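Local coordinates for SIRV1 hypothetical protein ORF119 (Sulfolobus islandicus rudivirus 1 variant xx, PDB 2X3G) that probably acts as a dimeric Rep-type (HUH) endonuclease that nicks viral DNA to start genome replication, at residues Y17-T22 / I90-V95; S39-H44 / K73-S78; H66-T71 / K107-T112. All blocks are in the same frame, centred on the assembly; numbering follows the deposited sequence.

Overall arrangement
Interactions 1 and 3 involve strands of one antiparallel sheet; interaction 2 lies on helices packed against it. Interaction 1 pairs strand 15-22 with the outer strand 89-94. Interaction 3 uses the strand on the other side of 15-22, and Ile19 O lies 2.8 Å from Ile67 N, probably a hydrogen bond. The centres of interactions 1 and 3 are about 9 Å apart. Interaction 2 joins helix 30-44 to the segment leading into helix 77-82. Its centre is about 14 Å from that of interaction 1, where Tyr17 OH approaches Leu75 N at 3.1 Å. Interaction 3, about 17 Å from interaction 2 between centres, contains His66 and Tyr108 of the probable DNA-nicking site.

Interaction 1. Residues Y17-T22 / I90-V95; sequences YFITIT and IRIELV
Two antiparallel strands of the four-stranded sheet meet here, with Tyr17 paired to Leu94 at one end and Ile21 to Ile90 at the other. Segment 90-95 lies on an outermost strand of the sheet within this chain. Four backbone hydrogen bonds join the strands. Phe18 N donates to Glu93 O at 2.8 Å, and Phe18 O accepts from Glu93 N. The other two couple Thr20 and Arg91, with Arg91 N to Thr20 O at 2.9 Å.

Tyr17, Ile19 and Ile21 share one face with Ile90, Ile92 and Leu94. Leu94 CD2 sits over one face of the Tyr17 ring, a CH-pi contact 3.9 Å from the centroid and offset toward the rim. Ile92 CG2 meets the same ring at CD1, 3.9 Å away. Ile19 CG2, set anti to the backbone N, lies 4.0 Å from Ile90 CG2. Tyr77 and Val80 of helix 77-82 pack against Ile92 on this side.

The opposite face carries Phe18, Thr20, Arg91 and Glu93. Phe18 CB meets Val95 CG2 at 3.6 Å, while the Phe18 ring leads away toward helix 99-109. The Arg91 NH2 salt bridge to Glu93 OE2 rests on one of two Glu93 conformers, so it is doubtful. A water donates to Phe18 O and lies within hydrogen-bonding distance of Thr20 OG1. That hydroxyl also bonds His66 ND1 on the next strand.

The chemistry thus divides by face. One side is lined by aliphatic and aromatic carbon, and the other mixes apolar contact with polar side chains and water, while the backbone bonds fix the register between them.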
loop_
_atom_site.group_PDB
_atom_site.type_symbol
_atom_site.label_atom_id
_atom_site.label_comp_id
_atom_site.label_asym_id
_atom_site.label_seq_id
_atom_site.Cartn_x
_atom_site.Cartn_y
_atom_site.Cartn_z
ATOM N N TYR A 17 -13.821 -10.353 -13.836
ATOM C CA TYR A 17 -13.301 -9.282 -14.685
ATOM C C TYR A 17 -12.244 -8.513 -13.916
ATOM O O TYR A 17 -12.492 -8.089 -12.785
ATOM C CB TYR A 17 -14.413 -8.329 -15.065
ATOM C CG TYR A 17 -15.474 -8.911 -15.952
ATOM C CD1 TYR A 17 -15.258 -9.050 -17.308
ATOM C CD2 TYR A 17 -16.696 -9.338 -15.420
ATOM C CE1 TYR A 17 -16.231 -9.566 -18.139
ATOM C CE2 TYR A 17 -17.691 -9.862 -16.258
ATOM C CZ TYR A 17 -17.429 -9.973 -17.622
ATOM O OH TYR A 17 -18.361 -10.478 -18.476
ATOM N N PHE A 18 -11.078 -8.347 -14.538
ATOM C CA PHE A 18 -9.973 -7.555 -14.020
ATOM C C PHE A 18 -9.935 -6.278 -14.837
ATOM O O PHE A 18 -9.629 -6.310 -16.022
ATOM C CB PHE A 18 -8.651 -8.351 -14.103
ATOM C CG PHE A 18 -7.431 -7.559 -13.755
ATOM C CD1 PHE A 18 -7.422 -6.728 -12.649
ATOM C CD2 PHE A 18 -6.288 -7.656 -14.525
ATOM C CE1 PHE A 18 -6.309 -5.971 -12.344
ATOM C CE2 PHE A 18 -5.164 -6.927 -14.217
ATOM C CZ PHE A 18 -5.170 -6.078 -13.121
ATOM N N ILE A 19 -10.304 -5.171 -14.187
ATOM C CA ILE A 19 -10.382 -3.868 -14.800
ATOM C C ILE A 19 -9.301 -2.943 -14.238
ATOM O O ILE A 19 -9.166 -2.787 -13.029
ATOM C CB ILE A 19 -11.755 -3.247 -14.502
ATOM C CG1 ILE A 19 -12.883 -4.264 -14.746
ATOM C CG2 ILE A 19 -11.927 -1.913 -15.273
ATOM C CD1 ILE A 19 -14.254 -3.766 -14.274
ATOM N N THR A 20 -8.520 -2.343 -15.132
ATOM C CA THR A 20 -7.550 -1.362 -14.756
ATOM C C THR A 20 -7.964 -0.024 -15.346
ATOM O O THR A 20 -8.256 0.074 -16.536
ATOM C CB THR A 20 -6.164 -1.749 -15.244
ATOM O OG1 THR A 20 -5.887 -3.066 -14.796
ATOM C CG2 THR A 20 -5.110 -0.804 -14.673
ATOM N N ILE A 21 -7.965 1.002 -14.505
ATOM C CA ILE A 21 -8.392 2.341 -14.909
ATOM C C ILE A 21 -7.267 3.300 -14.557
ATOM O O ILE A 21 -6.767 3.277 -13.434
ATOM C CB ILE A 21 -9.712 2.748 -14.187
ATOM C CG1 ILE A 21 -10.775 1.667 -14.376
ATOM C CG2 ILE A 21 -10.219 4.139 -14.653
ATOM C CD1 ILE A 21 -10.896 0.736 -13.192
ATOM N N THR A 22 -6.835 4.092 -15.539
ATOM C CA THR A 22 -5.878 5.151 -15.311
ATOM C C THR A 22 -6.434 6.481 -15.798
ATOM O O THR A 22 -7.126 6.547 -16.817
ATOM C CB THR A 22 -4.553 4.835 -16.028
ATOM O OG1 THR A 22 -4.088 3.540 -15.593
ATOM C CG2 THR A 22 -3.511 5.887 -15.714
ATOM N N ILE A 90 -9.063 2.612 -19.842
ATOM C CA ILE A 90 -9.646 1.453 -19.197
ATOM C C ILE A 90 -9.294 0.198 -19.982
ATOM O O ILE A 90 -9.407 0.178 -21.202
ATOM C CB ILE A 90 -11.198 1.575 -19.112
ATOM C CG1 ILE A 90 -11.582 2.786 -18.246
ATOM C CG2 ILE A 90 -11.805 0.292 -18.599
ATOM C CD1 ILE A 90 -13.070 3.176 -18.249
ATOM N N ARG A 91 -8.875 -0.838 -19.268
ATOM C CA ARG A 91 -8.666 -2.148 -19.850
ATOM C C ARG A 91 -9.491 -3.137 -19.052
ATOM O O ARG A 91 -9.587 -3.031 -17.836
ATOM C CB ARG A 91 -7.177 -2.487 -19.812
ATOM C CG ARG A 91 -6.826 -3.825 -20.356
ATOM C CD ARG A 91 -5.330 -4.049 -20.154
ATOM N NE ARG A 91 -4.954 -5.388 -20.551
ATOM C CZ ARG A 91 -3.698 -5.790 -20.678
ATOM N NH1 ARG A 91 -2.698 -4.945 -20.458
ATOM N NH2 ARG A 91 -3.457 -7.028 -21.048
ATOM N N ILE A 92 -10.146 -4.053 -19.758
ATOM C CA ILE A 92 -10.959 -5.075 -19.128
ATOM C C ILE A 92 -10.520 -6.435 -19.655
ATOM O O ILE A 92 -10.414 -6.629 -20.855
ATOM C CB ILE A 92 -12.477 -4.880 -19.378
ATOM C CG1 ILE A 92 -12.926 -3.492 -18.942
ATOM C CG2 ILE A 92 -13.307 -5.983 -18.657
ATOM C CD1 ILE A 92 -14.420 -3.179 -19.225
ATOM N N GLU A 93 -10.283 -7.370 -18.732
ATOM C CA GLU A 93 -9.835 -8.713 -19.064
ATOM C C GLU A 93 -10.726 -9.674 -18.300
ATOM O O GLU A 93 -11.114 -9.402 -17.163
ATOM C CB GLU A 93 -8.371 -8.942 -18.623
ATOM C CG GLU A 93 -7.292 -8.245 -19.435
ATOM C CD GLU A 93 -7.091 -8.841 -20.823
ATOM O OE1 GLU A 93 -7.543 -9.986 -21.079
ATOM O OE2 GLU A 93 -6.478 -8.156 -21.671
ATOM N N LEU A 94 -11.044 -10.800 -18.918
ATOM C CA LEU A 94 -11.653 -11.898 -18.199
ATOM C C LEU A 94 -10.522 -12.725 -17.688
ATOM O O LEU A 94 -9.668 -13.148 -18.463
ATOM C CB LEU A 94 -12.527 -12.762 -19.119
ATOM C CG LEU A 94 -14.033 -12.616 -19.026
ATOM C CD1 LEU A 94 -14.657 -13.724 -19.895
ATOM C CD2 LEU A 94 -14.557 -12.704 -17.588
ATOM N N VAL A 95 -10.485 -12.957 -16.384
ATOM C CA VAL A 95 -9.409 -13.744 -15.807
ATOM C C VAL A 95 -9.746 -15.221 -15.942
ATOM O O VAL A 95 -10.745 -15.663 -15.388
ATOM C CB VAL A 95 -9.212 -13.428 -14.310
ATOM C CG1 VAL A 95 -8.049 -14.269 -13.771
ATOM C CG2 VAL A 95 -8.950 -11.920 -14.134
HETATM O O HOH W 1 -7.253 -5.094 -16.885
#

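Interaction 2. Residues S39-H44 / K73-S78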
loop_
_atom_site.group_PDB
_atom_site.type_symbol
_atom_site.label_atom_id
_atom_site.label_comp_id
_atom_site.label_asym_id
_atom_site.label_seq_id
_atom_site.Cartn_x
_atom_site.Cartn_y
_atom_site.Cartn_z
ATOM N N SER A 39 -22.371 0.102 -6.734
ATOM C CA SER A 39 -23.839 0.139 -6.787
ATOM C C SER A 39 -24.390 -0.276 -8.170
ATOM O O SER A 39 -25.355 -1.028 -8.260
ATOM C CB SER A 39 -24.344 1.506 -6.369
ATOM O OG SER A 39 -24.088 1.747 -4.977
ATOM N N TYR A 40 -23.759 0.212 -9.226
ATOM C CA TYR A 40 -24.025 -0.266 -10.579
ATOM C C TYR A 40 -23.834 -1.793 -10.700
ATOM O O TYR A 40 -24.683 -2.494 -11.222
ATOM C CB TYR A 40 -23.168 0.520 -11.589
ATOM C CG TYR A 40 -22.721 -0.257 -12.785
ATOM C CD1 TYR A 40 -21.377 -0.591 -12.947
ATOM C CD2 TYR A 40 -23.626 -0.665 -13.757
ATOM C CE1 TYR A 40 -20.942 -1.312 -14.040
ATOM C CE2 TYR A 40 -23.198 -1.414 -14.855
ATOM C CZ TYR A 40 -21.847 -1.740 -14.977
ATOM O OH TYR A 40 -21.371 -2.461 -16.060
ATOM N N ILE A 41 -22.724 -2.317 -10.206
ATOM C CA ILE A 41 -22.476 -3.762 -10.272
ATOM C C ILE A 41 -23.486 -4.547 -9.411
ATOM O O ILE A 41 -24.008 -5.601 -9.823
ATOM C CB ILE A 41 -21.023 -4.095 -9.852
ATOM C CG1 ILE A 41 -20.015 -3.504 -10.866
ATOM C CG2 ILE A 41 -20.828 -5.605 -9.678
ATOM C CD1 ILE A 41 -20.035 -4.130 -12.240
ATOM N N TYR A 42 -23.780 -4.017 -8.233
ATOM C CA TYR A 42 -24.850 -4.576 -7.400
ATOM C C TYR A 42 -26.199 -4.650 -8.115
ATOM O O TYR A 42 -26.877 -5.667 -8.031
ATOM C CB TYR A 42 -25.013 -3.788 -6.108
ATOM C CG TYR A 42 -26.027 -4.416 -5.196
ATOM C CD1 TYR A 42 -25.690 -5.477 -4.372
ATOM C CD2 TYR A 42 -27.328 -3.952 -5.166
ATOM C CE1 TYR A 42 -26.639 -6.052 -3.524
ATOM C CE2 TYR A 42 -28.273 -4.516 -4.338
ATOM C CZ TYR A 42 -27.925 -5.569 -3.529
ATOM O OH TYR A 42 -28.888 -6.112 -2.712
ATOM N N ASN A 43 -26.580 -3.591 -8.825
ATOM C CA ASN A 43 -27.820 -3.602 -9.600
ATOM C C ASN A 43 -27.746 -4.572 -10.796
ATOM O O ASN A 43 -28.750 -5.170 -11.175
ATOM C CB ASN A 43 -28.205 -2.179 -10.034
ATOM C CG ASN A 43 -28.696 -1.321 -8.869
ATOM O OD1 ASN A 43 -28.946 -1.822 -7.771
ATOM N ND2 ASN A 43 -28.886 -0.022 -9.120
ATOM N N HIS A 44 -26.549 -4.742 -11.345
ATOM C CA HIS A 44 -26.277 -5.681 -12.447
ATOM C C HIS A 44 -26.475 -7.137 -11.970
ATOM O O HIS A 44 -27.074 -7.967 -12.673
ATOM C CB HIS A 44 -24.853 -5.415 -12.969
ATOM C CG HIS A 44 -24.244 -6.551 -13.736
ATOM N ND1 HIS A 44 -24.503 -6.771 -15.075
ATOM C CD2 HIS A 44 -23.360 -7.507 -13.361
ATOM C CE1 HIS A 44 -23.823 -7.831 -15.480
ATOM N NE2 HIS A 44 -23.117 -8.292 -14.460
ATOM N N LYS A 73 -23.217 -12.748 -14.419
ATOM C CA LYS A 73 -23.851 -12.150 -15.582
ATOM C C LYS A 73 -22.835 -11.314 -16.321
ATOM O O LYS A 73 -22.190 -10.482 -15.710
ATOM C CB LYS A 73 -25.004 -11.261 -15.134
ATOM C CG LYS A 73 -25.742 -10.604 -16.284
ATOM C CD LYS A 73 -27.045 -9.948 -15.843
ATOM C CE LYS A 73 -27.673 -9.108 -16.960
ATOM N NZ LYS A 73 -27.586 -9.754 -18.304
ATOM N N LYS A 74 -22.719 -11.509 -17.629
ATOM C CA LYS A 74 -21.724 -10.778 -18.416
ATOM C C LYS A 74 -21.923 -9.294 -18.265
ATOM O O LYS A 74 -23.059 -8.814 -18.319
ATOM C CB LYS A 74 -21.828 -11.118 -19.899
ATOM C CG LYS A 74 -20.971 -12.269 -20.343
ATOM C CD LYS A 74 -21.268 -12.610 -21.790
ATOM C CE LYS A 74 -20.472 -13.823 -22.223
ATOM N NZ LYS A 74 -20.831 -14.255 -23.599
ATOM N N LEU A 75 -20.814 -8.579 -18.116
ATOM C CA LEU A 75 -20.812 -7.134 -17.984
ATOM C C LEU A 75 -20.999 -6.503 -19.345
ATOM O O LEU A 75 -20.447 -6.993 -20.341
ATOM C CB LEU A 75 -19.480 -6.629 -17.399
ATOM C CG LEU A 75 -19.253 -6.568 -15.891
ATOM C CD1 LEU A 75 -17.993 -5.752 -15.652
ATOM C CD2 LEU A 75 -20.472 -5.960 -15.203
ATOM N N ASP A 76 -21.812 -5.443 -19.386
ATOM C CA ASP A 76 -21.842 -4.504 -20.513
ATOM C C ASP A 76 -20.695 -3.514 -20.331
ATOM O O ASP A 76 -20.774 -2.595 -19.525
ATOM C CB ASP A 76 -23.191 -3.788 -20.591
ATOM C CG ASP A 76 -23.242 -2.730 -21.675
ATOM O OD1 ASP A 76 -22.210 -2.407 -22.291
ATOM O OD2 ASP A 76 -24.338 -2.194 -21.926
ATOM N N TYR A 77 -19.611 -3.740 -21.073
ATOM C CA TYR A 77 -18.396 -2.955 -20.941
ATOM C C TYR A 77 -18.583 -1.436 -21.104
ATOM O O TYR A 77 -17.873 -0.668 -20.467
ATOM C CB TYR A 77 -17.356 -3.446 -21.947
ATOM C CG TYR A 77 -16.830 -4.859 -21.717
ATOM C CD1 TYR A 77 -17.026 -5.528 -20.512
ATOM C CD2 TYR A 77 -16.119 -5.506 -22.705
ATOM C CE1 TYR A 77 -16.536 -6.800 -20.321
ATOM C CE2 TYR A 77 -15.607 -6.759 -22.520
ATOM C CZ TYR A 77 -15.829 -7.419 -21.341
ATOM O OH TYR A 77 -15.288 -8.679 -21.174
ATOM N N SER A 78 -19.519 -1.006 -21.942
ATOM C CA SER A 78 -19.783 0.434 -22.122
ATOM C C SER A 78 -20.246 1.105 -20.823
ATOM O O SER A 78 -20.011 2.288 -20.603
ATOM C CB SER A 78 -20.809 0.676 -23.232
ATOM O OG SER A 78 -22.109 0.255 -22.853
HETATM O O HOH W 2 -23.416 -4.740 -17.085
#
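His44, in the last turn of helix 30-44, meets Lys73 where the chain runs from the sheet toward helix 77-82. Their CA atoms are 7.6 Å apart, the nearest pair of the two backbones. Segment 39-44 is helical throughout. Segment 73-78 is extended or looped until Asp76, which is the N-cap of the next helix. Asp76 OD1 accepts from Ser78 OG at 2.7 Å, and weakly from Ser78 N.

The His44 ring carries most of the contact. CG is anti to the backbone N (chi1 160°), and the ring reaches across to Lys73. NE2 donates to Lys73 O at 2.7 Å. The oxygen lies in the ring plane, but the bond is bent, with 135° at the hydrogen, and NE2 stands above the carbonyl plane. CE1 rests 3.5 Å from Lys73 CG.

Leu75 CD2 packs over one face of the His44 ring, 3.7 Å from the centroid, and touches Ile41 CD1 at 3.5 Å. Tyr40 OH reaches the same methyl at 3.7 Å. A water links Tyr40 OH to Asp76 N, and the Tyr40 ring also stacks on His83.

This is helix-to-loop packing in an alpha+beta fold: the Leu75 CD2 methyl touches Tyr40, Ile41 and His44, which donates one bent hydrogen bond to a backbone carbonyl. It ties helix 30-44 to the start of helix 77-82 on the same side of the antiparallel sheet.

Interaction 3. Residues H66-T71 / K107-T112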
loop_
_atom_site.group_PDB
_atom_site.type_symbol
_atom_site.label_atom_id
_atom_site.label_comp_id
_atom_site.label_asym_id
_atom_site.label_seq_id
_atom_site.Cartn_x
_atom_site.Cartn_y
_atom_site.Cartn_z
ATOM N N HIS A 66 -7.377 -0.562 -9.741
ATOM C CA HIS A 66 -7.530 -1.943 -10.208
ATOM C C HIS A 66 -8.759 -2.503 -9.530
ATOM O O HIS A 66 -8.952 -2.297 -8.340
ATOM C CB HIS A 66 -6.319 -2.820 -9.870
ATOM C CG HIS A 66 -5.037 -2.357 -10.472
ATOM N ND1 HIS A 66 -4.785 -2.403 -11.827
ATOM C CD2 HIS A 66 -3.927 -1.841 -9.899
ATOM C CE1 HIS A 66 -3.575 -1.933 -12.060
ATOM N NE2 HIS A 66 -3.037 -1.578 -10.908
ATOM N N ILE A 67 -9.581 -3.215 -10.292
ATOM C CA ILE A 67 -10.834 -3.717 -9.798
ATOM C C ILE A 67 -11.034 -5.148 -10.272
ATOM O O ILE A 67 -10.878 -5.421 -11.455
ATOM C CB ILE A 67 -12.001 -2.837 -10.292
ATOM C CG1 ILE A 67 -11.820 -1.381 -9.857
ATOM C CG2 ILE A 67 -13.333 -3.326 -9.752
ATOM C CD1 ILE A 67 -13.032 -0.513 -10.175
ATOM N N LEU A 68 -11.359 -6.055 -9.346
ATOM C CA LEU A 68 -11.921 -7.360 -9.709
ATOM C C LEU A 68 -13.411 -7.370 -9.462
ATOM O O LEU A 68 -13.882 -6.997 -8.387
ATOM C CB LEU A 68 -11.321 -8.498 -8.899
ATOM C CG LEU A 68 -9.935 -8.944 -9.251
ATOM C CD1 LEU A 68 -9.538 -10.027 -8.243
ATOM C CD2 LEU A 68 -9.871 -9.463 -10.671
ATOM N N VAL A 69 -14.145 -7.785 -10.477
ATOM C CA VAL A 69 -15.599 -7.930 -10.389
ATOM C C VAL A 69 -15.884 -9.426 -10.577
ATOM O O VAL A 69 -15.512 -10.014 -11.583
ATOM C CB VAL A 69 -16.316 -7.081 -11.453
ATOM C CG1 VAL A 69 -17.827 -7.397 -11.489
ATOM C CG2 VAL A 69 -16.088 -5.571 -11.206
ATOM N N PHE A 70 -16.508 -10.024 -9.579
ATOM C CA PHE A 70 -17.007 -11.389 -9.651
ATOM C C PHE A 70 -18.519 -11.360 -9.833
ATOM O O PHE A 70 -19.224 -10.812 -9.007
ATOM C CB PHE A 70 -16.690 -12.086 -8.350
ATOM C CG PHE A 70 -15.254 -12.026 -7.988
ATOM C CD1 PHE A 70 -14.777 -11.037 -7.122
ATOM C CD2 PHE A 70 -14.353 -12.949 -8.506
ATOM C CE1 PHE A 70 -13.441 -10.993 -6.771
ATOM C CE2 PHE A 70 -13.039 -12.915 -8.153
ATOM C CZ PHE A 70 -12.568 -11.926 -7.286
ATOM N N THR A 71 -18.997 -11.997 -10.894
ATOM C CA THR A 71 -20.395 -11.899 -11.290
ATOM C C THR A 71 -20.785 -13.104 -12.151
ATOM O O THR A 71 -19.948 -13.724 -12.811
ATOM C CB THR A 71 -20.660 -10.584 -12.060
ATOM O OG1 THR A 71 -22.053 -10.430 -12.336
ATOM C CG2 THR A 71 -19.889 -10.514 -13.377
ATOM N N LYS A 107 -1.559 -10.485 -6.993
ATOM C CA LYS A 107 -0.217 -10.027 -6.667
ATOM C C LYS A 107 0.053 -8.685 -7.343
ATOM O O LYS A 107 0.602 -7.761 -6.731
ATOM C CB LYS A 107 0.803 -11.097 -7.087
ATOM C CG LYS A 107 2.250 -10.763 -6.853
ATOM C CD LYS A 107 3.128 -12.038 -6.623
ATOM C CE LYS A 107 4.471 -11.958 -7.333
ATOM N NZ LYS A 107 5.435 -13.102 -6.977
ATOM N N TYR A 108 -0.380 -8.556 -8.590
ATOM C CA TYR A 108 -0.176 -7.331 -9.343
ATOM C C TYR A 108 -0.960 -6.167 -8.747
ATOM O O TYR A 108 -0.464 -5.048 -8.660
ATOM C CB TYR A 108 -0.614 -7.536 -10.788
ATOM C CG TYR A 108 -0.328 -6.358 -11.679
ATOM C CD1 TYR A 108 0.970 -6.078 -12.064
ATOM C CD2 TYR A 108 -1.353 -5.534 -12.146
ATOM C CE1 TYR A 108 1.258 -5.016 -12.879
ATOM C CE2 TYR A 108 -1.067 -4.454 -12.973
ATOM C CZ TYR A 108 0.242 -4.212 -13.336
ATOM O OH TYR A 108 0.584 -3.168 -14.154
HETATM N N MSE A 109 -2.195 -6.449 -8.344
HETATM C CA MSE A 109 -3.048 -5.453 -7.715
HETATM C C MSE A 109 -2.525 -4.967 -6.382
HETATM O O MSE A 109 -2.707 -3.798 -6.066
HETATM C CB MSE A 109 -4.462 -5.992 -7.519
HETATM C CG MSE A 109 -5.172 -6.165 -8.809
HETATM SE SE MSE A 109 -6.886 -7.029 -8.572
HETATM C CE MSE A 109 -7.894 -5.670 -7.546
ATOM N N LEU A 110 -1.864 -5.836 -5.617
ATOM C CA LEU A 110 -1.375 -5.453 -4.284
ATOM C C LEU A 110 0.094 -5.023 -4.252
ATOM O O LEU A 110 0.652 -4.799 -3.174
ATOM C CB LEU A 110 -1.589 -6.591 -3.287
ATOM C CG LEU A 110 -2.966 -6.592 -2.617
ATOM C CD1 LEU A 110 -3.120 -7.856 -1.868
ATOM C CD2 LEU A 110 -3.133 -5.426 -1.667
ATOM N N LYS A 111 0.715 -4.867 -5.419
ATOM C CA LYS A 111 2.163 -4.654 -5.462
ATOM C C LYS A 111 2.606 -3.349 -4.784
ATOM O O LYS A 111 3.716 -3.274 -4.263
ATOM C CB LYS A 111 2.684 -4.729 -6.907
ATOM C CG LYS A 111 2.386 -3.518 -7.756
ATOM C CD LYS A 111 2.580 -3.834 -9.250
ATOM C CE LYS A 111 1.895 -2.821 -10.136
ATOM N NZ LYS A 111 0.389 -2.745 -9.972
ATOM N N THR A 112 1.761 -2.319 -4.794
ATOM C CA THR A 112 2.126 -1.049 -4.147
ATOM C C THR A 112 1.721 -1.015 -2.668
ATOM O O THR A 112 1.972 -0.021 -1.989
ATOM C CB THR A 112 1.495 0.184 -4.847
ATOM O OG1 THR A 112 0.086 0.188 -4.621
ATOM C CG2 THR A 112 1.787 0.207 -6.359
HETATM O O HOH W 3 -0.132 -0.945 -12.113
#
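Met109, selenomethionine in this crystal, packs between His66 and Leu68, and this is the tight part of the contact. The strand 66-71 meets the last turn of helix 99-109 and the turn after it. No direct hydrogen bond crosses between the two segments. Met109 CG lies 3.7 Å from His66 CB, and the two side chains slide past each other in opposite directions. SE touches Leu68 CG at 3.7 Å. The chain then bends at the last torsion (chi3 66°), and this brings CE to 3.6 Å from His66 O, over the strand backbone. Phe18 and Phe51, from the flanking strands, also pack on Met109.

The other side is polar and more open. Tyr108, an exposed residue, turns its edge toward the face of the His66 ring in an offset edge-to-face pair, with planes at 65°. Its CE2 is 3.7 Å from His66 CE1. Lys111 curls back so that NZ lies 3.6 Å above the Tyr108 ring, over its centre. The same NZ donates to Tyr108 O at 2.8 Å and forms a salt bridge with Glu55. A water accepts from Lys111 NZ, lies in the plane of the His66 ring near NE2, and lies near Tyr108 OH. It therefore sits among three polar groups of both segments. Beyond the contact, Thr112 O accepts from Lys113 NZ of the second subunit, so the turn also reaches the dimer partner.

His66 and the nearby His64, whose rings meet, probably correspond to the histidine pair of HUH endonucleases. A tyrosine on a helix beside that pair is the usual nucleophile, and Tyr108 is consistent with that role. The geometry is consistent with a Rep-type nicking site on an antiparallel sheet.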